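Local coordinates for protein putative uronate isomerase (Thermotoga maritima, PDB 4NAR) that probably interconverts the enantiomers of lactate or a related hydroxy acid, as a putative racemase or isomerase, at residues Ala235-Glu240 and Cys253-Gln258; Pro318-Trp323 and Lys347-His352. All blocks are in the same frame, centred on the assembly; numbering follows the deposited sequence.

In the fold
The chain opens with strand 5-6 at one edge of a mixed seven-stranded sheet, lays down most of the other strands, and comes back to strand 231-240, which lies next to strand 5-6. Contact 1 closes here: helix 241-259 follows the strand at once, and a late turn meets A235 and Y237. The chain then enters a second sheet, of five parallel strands. Contact 2 closes after strand 302-308 of that sheet, bringing helix 318-327 against helix 347-357 with helix 332-341 in the intervening loop. The two loops neither nest nor cross; they follow one another. The centres of contact 1 and contact 2 lie about 32 Å apart, on opposite sides of the chain's centre.

Contact 1 (Ala235-Glu240 and Cys253-Gln258); sequences ALYIDE and CELSSQ
One methyl of L255 makes the whole apolar contact. Its CD2 lies 3.8 Å from CB of A235, and the same methyl sits 4.0 Å from OH of Y237, so it rests against the alanine CB and the tyrosine hydroxyl together. L255 gets there because CG stands anti to the backbone N (chi1 -176°), carrying the branch out from the helix toward the strand. The Y237 and L255 side chains cross at about a right angle, and it is the phenol oxygen, not the ring face, that the methyl meets. The patch is small, 95 Å² summed over both sides.

The fold explains the pairing. Strand 231-240 forms an antiparallel hairpin with strand 217-227 in a mixed sheet, A235 bonding to V224 and Y237 to N222 through their backbones, while L236 pairs with L5 of the edge strand 5-6. Helix 241-259 starts directly after the strand and doubles back, bringing L255 beside the residues near A235. A235 and Y237, two apart on the strand, turn to the helix; L236 between them turns the other way, onto L221 and M223 of the neighbouring strand.

No hydrogen bond crosses this patch; the polar bonds lie elsewhere on the strand and helix. The Y237 hydroxyl is hydrogen-bonded to OE2 of E6, and the tyrosine ring also meets that of Y4. D239, further along the strand, forms a salt bridge to R247 early in the helix, a second tie between these two elements. Within the helix, away from the strand, S257 OG donates to the carbonyl O of E254 at 3.0 Å, approaching from above the carbonyl plane, 44° out of it. One turn of backbone beside it is held by S257 N bonding to C253 O at 2.8 Å.

Contact 2 (Pro318-Trp323 and Lys347-His352); sequences PQMDKW and KNVAAH. With SO4 (sulfate ion), chain B.
M320, present as selenomethionine, touches V349 with its CG and N348 with its CE. From CB the chain leads to CG, which packs on V349 CG2 at 3.8 Å, the two side chains sliding past each other in opposite directions. SE carries the chain on past the valine without touching it; W283 and F102 also contact the M320 side chain. A bend at chi3 (88°) then turns the terminal CE toward the asparagine, 4.2 Å from N348 ND2.

V349 splits its branches between two jobs. CG2 also meets CB of W323 at 4.1 Å and lies at the indole's edge, near the ring plane, while CG1 rests on the W323 backbone, 4.0 Å from its C. Q319 CG sits over one face of the same indole, 3.3 Å above the plane and offset toward its rim.

This is a helix-helix packing between 318-327 and 347-357, the short segments inclined at 49° with axes 10.2 Å apart, in the half of the chain built on the parallel sheet. The amide of N348 also reaches the sulfate: its ND2 donates to O3 at 3.3 Å, fairly straight at 156°. T72, H180 and W283 also bond the ion, which probably came from the crystallisation liquor; the site is consistent with an anion pocket and probably lies near where the two halves meet. Replacing N348 with an alanine would probably leave sulfate O3 without its amide donor and the M320 methyl with a gap beside it. At the helix start, OD1 of N346 accepts a hydrogen bond from V349 N.

Contact 1 (Ala235-Glu240 and Cys253-Gln258)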
loop_
_atom_site.group_PDB
_atom_site.type_symbol
_atom_site.label_atom_id
_atom_site.label_comp_id
_atom_site.label_asym_id
_atom_site.label_seq_id
_atom_site.Cartn_x
_atom_site.Cartn_y
_atom_site.Cartn_z
ATOM N N ALA A 235 5.773 11.261 13.707
ATOM C CA ALA A 235 5.644 10.309 14.813
ATOM C C ALA A 235 6.236 8.953 14.473
ATOM O O ALA A 235 6.188 8.511 13.323
ATOM C CB ALA A 235 4.183 10.135 15.225
ATOM N N LEU A 236 6.774 8.299 15.497
ATOM C CA LEU A 236 7.263 6.934 15.398
ATOM C C LEU A 236 6.694 6.179 16.599
ATOM O O LEU A 236 7.142 6.379 17.737
ATOM C CB LEU A 236 8.798 6.913 15.437
ATOM C CG LEU A 236 9.552 5.868 14.596
ATOM C CD1 LEU A 236 10.817 5.372 15.320
ATOM C CD2 LEU A 236 8.671 4.689 14.171
ATOM N N TYR A 237 5.685 5.344 16.366
ATOM C CA TYR A 237 5.068 4.604 17.459
ATOM C C TYR A 237 5.690 3.211 17.550
ATOM O O TYR A 237 5.465 2.354 16.679
ATOM C CB TYR A 237 3.553 4.539 17.274
ATOM C CG TYR A 237 2.903 5.901 17.295
ATOM C CD1 TYR A 237 3.291 6.860 18.227
ATOM C CD2 TYR A 237 1.912 6.242 16.380
ATOM C CE1 TYR A 237 2.702 8.125 18.256
ATOM C CE2 TYR A 237 1.322 7.501 16.393
ATOM C CZ TYR A 237 1.719 8.441 17.340
ATOM O OH TYR A 237 1.138 9.699 17.374
ATOM N N ILE A 238 6.479 2.989 18.599
ATOM C CA ILE A 238 7.205 1.738 18.764
ATOM C C ILE A 238 6.478 0.840 19.759
ATOM O O ILE A 238 6.146 1.277 20.857
ATOM C CB ILE A 238 8.640 1.999 19.266
ATOM C CG1 ILE A 238 9.341 3.023 18.357
ATOM C CG2 ILE A 238 9.422 0.685 19.373
ATOM C CD1 ILE A 238 10.841 3.203 18.622
ATOM N N ASP A 239 6.231 -0.413 19.387
ATOM C CA ASP A 239 5.500 -1.307 20.264
ATOM C C ASP A 239 5.859 -2.757 19.966
ATOM O O ASP A 239 6.646 -3.035 19.052
ATOM C CB ASP A 239 4.003 -1.059 20.122
ATOM C CG ASP A 239 3.219 -1.496 21.350
ATOM O OD1 ASP A 239 3.722 -2.375 22.108
ATOM O OD2 ASP A 239 2.093 -0.976 21.545
ATOM N N GLU A 240 5.303 -3.688 20.732
ATOM C CA GLU A 240 5.788 -5.069 20.660
ATOM C C GLU A 240 4.671 -6.113 20.512
ATOM O O GLU A 240 3.606 -6.008 21.133
ATOM C CB GLU A 240 6.693 -5.395 21.872
ATOM C CG GLU A 240 7.182 -6.856 21.901
ATOM C CD GLU A 240 8.291 -7.148 22.925
ATOM O OE1 GLU A 240 8.544 -6.318 23.836
ATOM O OE2 GLU A 240 8.913 -8.239 22.817
ATOM N N CYS A 253 -3.367 5.928 13.092
ATOM C CA CYS A 253 -4.537 6.342 12.319
ATOM C C CYS A 253 -5.162 7.653 12.823
ATOM O O CYS A 253 -5.641 8.476 12.025
ATOM C CB CYS A 253 -5.593 5.238 12.340
ATOM S SG CYS A 253 -5.146 3.772 11.385
ATOM N N GLU A 254 -5.165 7.831 14.143
ATOM C CA GLU A 254 -5.680 9.055 14.748
ATOM C C GLU A 254 -4.862 10.276 14.320
ATOM O O GLU A 254 -5.425 11.328 14.034
ATOM C CB GLU A 254 -5.736 8.943 16.274
ATOM C CG GLU A 254 -6.403 10.140 16.939
ATOM C CD GLU A 254 -7.673 10.607 16.196
ATOM O OE1 GLU A 254 -8.652 9.820 16.121
ATOM O OE2 GLU A 254 -7.694 11.760 15.687
ATOM N N LEU A 255 -3.540 10.128 14.238
ATOM C CA LEU A 255 -2.699 11.233 13.793
ATOM C C LEU A 255 -2.849 11.457 12.290
ATOM O O LEU A 255 -3.087 12.596 11.844
ATOM C CB LEU A 255 -1.226 11.021 14.163
ATOM C CG LEU A 255 -0.357 12.232 13.772
ATOM C CD1 LEU A 255 -0.897 13.529 14.400
ATOM C CD2 LEU A 255 1.121 12.034 14.110
ATOM N N SER A 256 -2.723 10.369 11.522
ATOM C CA SER A 256 -2.923 10.406 10.068
ATOM C C SER A 256 -4.271 11.017 9.656
ATOM O O SER A 256 -4.340 11.796 8.700
ATOM C CB SER A 256 -2.772 9.007 9.456
ATOM O OG SER A 256 -3.447 8.914 8.201
ATOM N N SER A 257 -5.335 10.691 10.381
ATOM C CA SER A 257 -6.648 11.234 10.040
ATOM C C SER A 257 -6.739 12.767 10.218
ATOM O O SER A 257 -7.627 13.408 9.663
ATOM C CB SER A 257 -7.766 10.511 10.809
ATOM O OG SER A 257 -7.685 10.773 12.205
ATOM N N GLN A 258 -5.809 13.348 10.971
ATOM C CA GLN A 258 -5.807 14.789 11.207
ATOM C C GLN A 258 -4.851 15.476 10.246
ATOM O O GLN A 258 -4.961 16.670 9.997
ATOM C CB GLN A 258 -5.340 15.102 12.628
ATOM C CG GLN A 258 -6.315 14.755 13.755
ATOM C CD GLN A 258 -5.701 15.033 15.129
ATOM O OE1 GLN A 258 -5.018 14.173 15.709
ATOM N NE2 GLN A 258 -5.925 16.247 15.647
#

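Contact 2 (Pro318-Trp323 and Lys347-His352)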
loop_
_atom_site.group_PDB
_atom_site.type_symbol
_atom_site.label_atom_id
_atom_site.label_comp_id
_atom_site.label_asym_id
_atom_site.label_seq_id
_atom_site.Cartn_x
_atom_site.Cartn_y
_atom_site.Cartn_z
ATOM N N PRO A 318 4.477 -9.637 -15.532
ATOM C CA PRO A 318 3.968 -9.750 -16.915
ATOM C C PRO A 318 2.580 -10.360 -16.967
ATOM O O PRO A 318 1.716 -9.925 -17.737
ATOM C CB PRO A 318 4.954 -10.718 -17.587
ATOM C CG PRO A 318 6.223 -10.597 -16.783
ATOM C CD PRO A 318 5.750 -10.364 -15.351
ATOM N N GLN A 319 2.378 -11.370 -16.136
ATOM C CA GLN A 319 1.107 -12.056 -16.089
ATOM C C GLN A 319 0.001 -11.112 -15.621
ATOM O O GLN A 319 -1.032 -10.992 -16.286
ATOM C CB GLN A 319 1.205 -13.282 -15.188
ATOM C CG GLN A 319 -0.124 -13.961 -14.938
ATOM C CD GLN A 319 -0.335 -15.175 -15.827
ATOM O OE1 GLN A 319 -0.328 -16.324 -15.345
ATOM N NE2 GLN A 319 -0.534 -14.932 -17.132
HETATM N N MSE A 320 0.218 -10.429 -14.496
HETATM C CA MSE A 320 -0.777 -9.475 -13.986
HETATM C C MSE A 320 -1.033 -8.302 -14.941
HETATM O O MSE A 320 -2.177 -7.858 -15.094
HETATM C CB MSE A 320 -0.440 -8.991 -12.569
HETATM C CG MSE A 320 -1.140 -9.826 -11.486
HETATM SE SE MSE A 320 -0.348 -9.698 -9.716
HETATM C CE MSE A 320 -1.334 -8.156 -9.089
ATOM N N ASP A 321 0.031 -7.832 -15.588
ATOM C CA ASP A 321 -0.053 -6.835 -16.652
ATOM C C ASP A 321 -0.959 -7.312 -17.815
ATOM O O ASP A 321 -1.833 -6.561 -18.287
ATOM C CB ASP A 321 1.357 -6.495 -17.155
ATOM C CG ASP A 321 1.360 -5.361 -18.169
ATOM O OD1 ASP A 321 1.530 -4.189 -17.754
ATOM O OD2 ASP A 321 1.186 -5.639 -19.379
ATOM N N LYS A 322 -0.758 -8.561 -18.254
ATOM C CA LYS A 322 -1.626 -9.209 -19.251
ATOM C C LYS A 322 -3.071 -9.223 -18.759
ATOM O O LYS A 322 -4.008 -8.911 -19.500
ATOM C CB LYS A 322 -1.166 -10.648 -19.493
ATOM C CG LYS A 322 -1.141 -11.103 -20.948
ATOM C CD LYS A 322 -0.274 -12.367 -21.098
ATOM C CE LYS A 322 1.204 -12.087 -20.716
ATOM N NZ LYS A 322 1.897 -13.236 -20.011
ATOM N N TRP A 323 -3.243 -9.571 -17.492
ATOM C CA TRP A 323 -4.579 -9.674 -16.924
ATOM C C TRP A 323 -5.297 -8.334 -16.894
ATOM O O TRP A 323 -6.469 -8.251 -17.273
ATOM C CB TRP A 323 -4.517 -10.289 -15.535
ATOM C CG TRP A 323 -4.286 -11.761 -15.580
ATOM C CD1 TRP A 323 -4.531 -12.603 -16.638
ATOM C CD2 TRP A 323 -3.768 -12.584 -14.520
ATOM N NE1 TRP A 323 -4.197 -13.898 -16.297
ATOM C CE2 TRP A 323 -3.730 -13.915 -15.003
ATOM C CE3 TRP A 323 -3.337 -12.326 -13.212
ATOM C CZ2 TRP A 323 -3.273 -14.992 -14.212
ATOM C CZ3 TRP A 323 -2.883 -13.395 -12.427
ATOM C CH2 TRP A 323 -2.857 -14.712 -12.934
ATOM N N LYS A 347 -8.763 -11.984 -8.623
ATOM C CA LYS A 347 -9.577 -10.989 -7.935
ATOM C C LYS A 347 -8.841 -9.722 -7.484
ATOM O O LYS A 347 -9.479 -8.679 -7.252
ATOM C CB LYS A 347 -10.326 -11.641 -6.771
ATOM C CG LYS A 347 -11.517 -12.465 -7.246
ATOM C CD LYS A 347 -12.161 -13.244 -6.119
ATOM C CE LYS A 347 -13.249 -14.169 -6.657
ATOM N NZ LYS A 347 -14.559 -13.481 -6.653
ATOM N N ASN A 348 -7.515 -9.808 -7.369
ATOM C CA ASN A 348 -6.690 -8.652 -7.024
ATOM C C ASN A 348 -6.718 -7.661 -8.200
ATOM O O ASN A 348 -7.068 -6.483 -8.029
ATOM C CB ASN A 348 -5.252 -9.096 -6.681
ATOM C CG ASN A 348 -4.436 -8.010 -5.951
ATOM O OD1 ASN A 348 -4.811 -6.823 -5.902
ATOM N ND2 ASN A 348 -3.301 -8.423 -5.389
ATOM N N VAL A 349 -6.369 -8.148 -9.388
ATOM C CA VAL A 349 -6.560 -7.392 -10.628
ATOM C C VAL A 349 -8.010 -6.889 -10.787
ATOM O O VAL A 349 -8.240 -5.724 -11.154
ATOM C CB VAL A 349 -6.191 -8.244 -11.863
ATOM C CG1 VAL A 349 -6.547 -7.506 -13.166
ATOM C CG2 VAL A 349 -4.713 -8.625 -11.824
ATOM N N ALA A 350 -8.978 -7.764 -10.511
ATOM C CA ALA A 350 -10.381 -7.369 -10.600
ATOM C C ALA A 350 -10.659 -6.184 -9.675
ATOM O O ALA A 350 -11.280 -5.189 -10.082
ATOM C CB ALA A 350 -11.311 -8.550 -10.262
ATOM N N ALA A 351 -10.196 -6.285 -8.431
ATOM C CA ALA A 351 -10.417 -5.205 -7.469
ATOM C C ALA A 351 -9.716 -3.911 -7.926
ATOM O O ALA A 351 -10.282 -2.810 -7.828
ATOM C CB ALA A 351 -9.954 -5.629 -6.055
ATOM N N HIS A 352 -8.493 -4.055 -8.436
ATOM C CA HIS A 352 -7.684 -2.911 -8.871
ATOM C C HIS A 352 -8.403 -2.061 -9.926
ATOM O O HIS A 352 -8.509 -0.832 -9.819
ATOM C CB HIS A 352 -6.370 -3.412 -9.462
ATOM C CG HIS A 352 -5.700 -2.423 -10.375
ATOM N ND1 HIS A 352 -5.061 -1.295 -9.915
ATOM C CD2 HIS A 352 -5.557 -2.420 -11.726
ATOM C CE1 HIS A 352 -4.551 -0.626 -10.946
ATOM N NE2 HIS A 352 -4.844 -1.284 -12.047
HETATM S S SO4 B . -0.605 -5.328 -3.573
HETATM O O1 SO4 B . -1.462 -5.572 -2.400
HETATM O O2 SO4 B . 0.804 -5.502 -3.185
HETATM O O3 SO4 B . -0.972 -6.267 -4.643
HETATM O O4 SO4 B . -0.815 -3.946 -4.055
#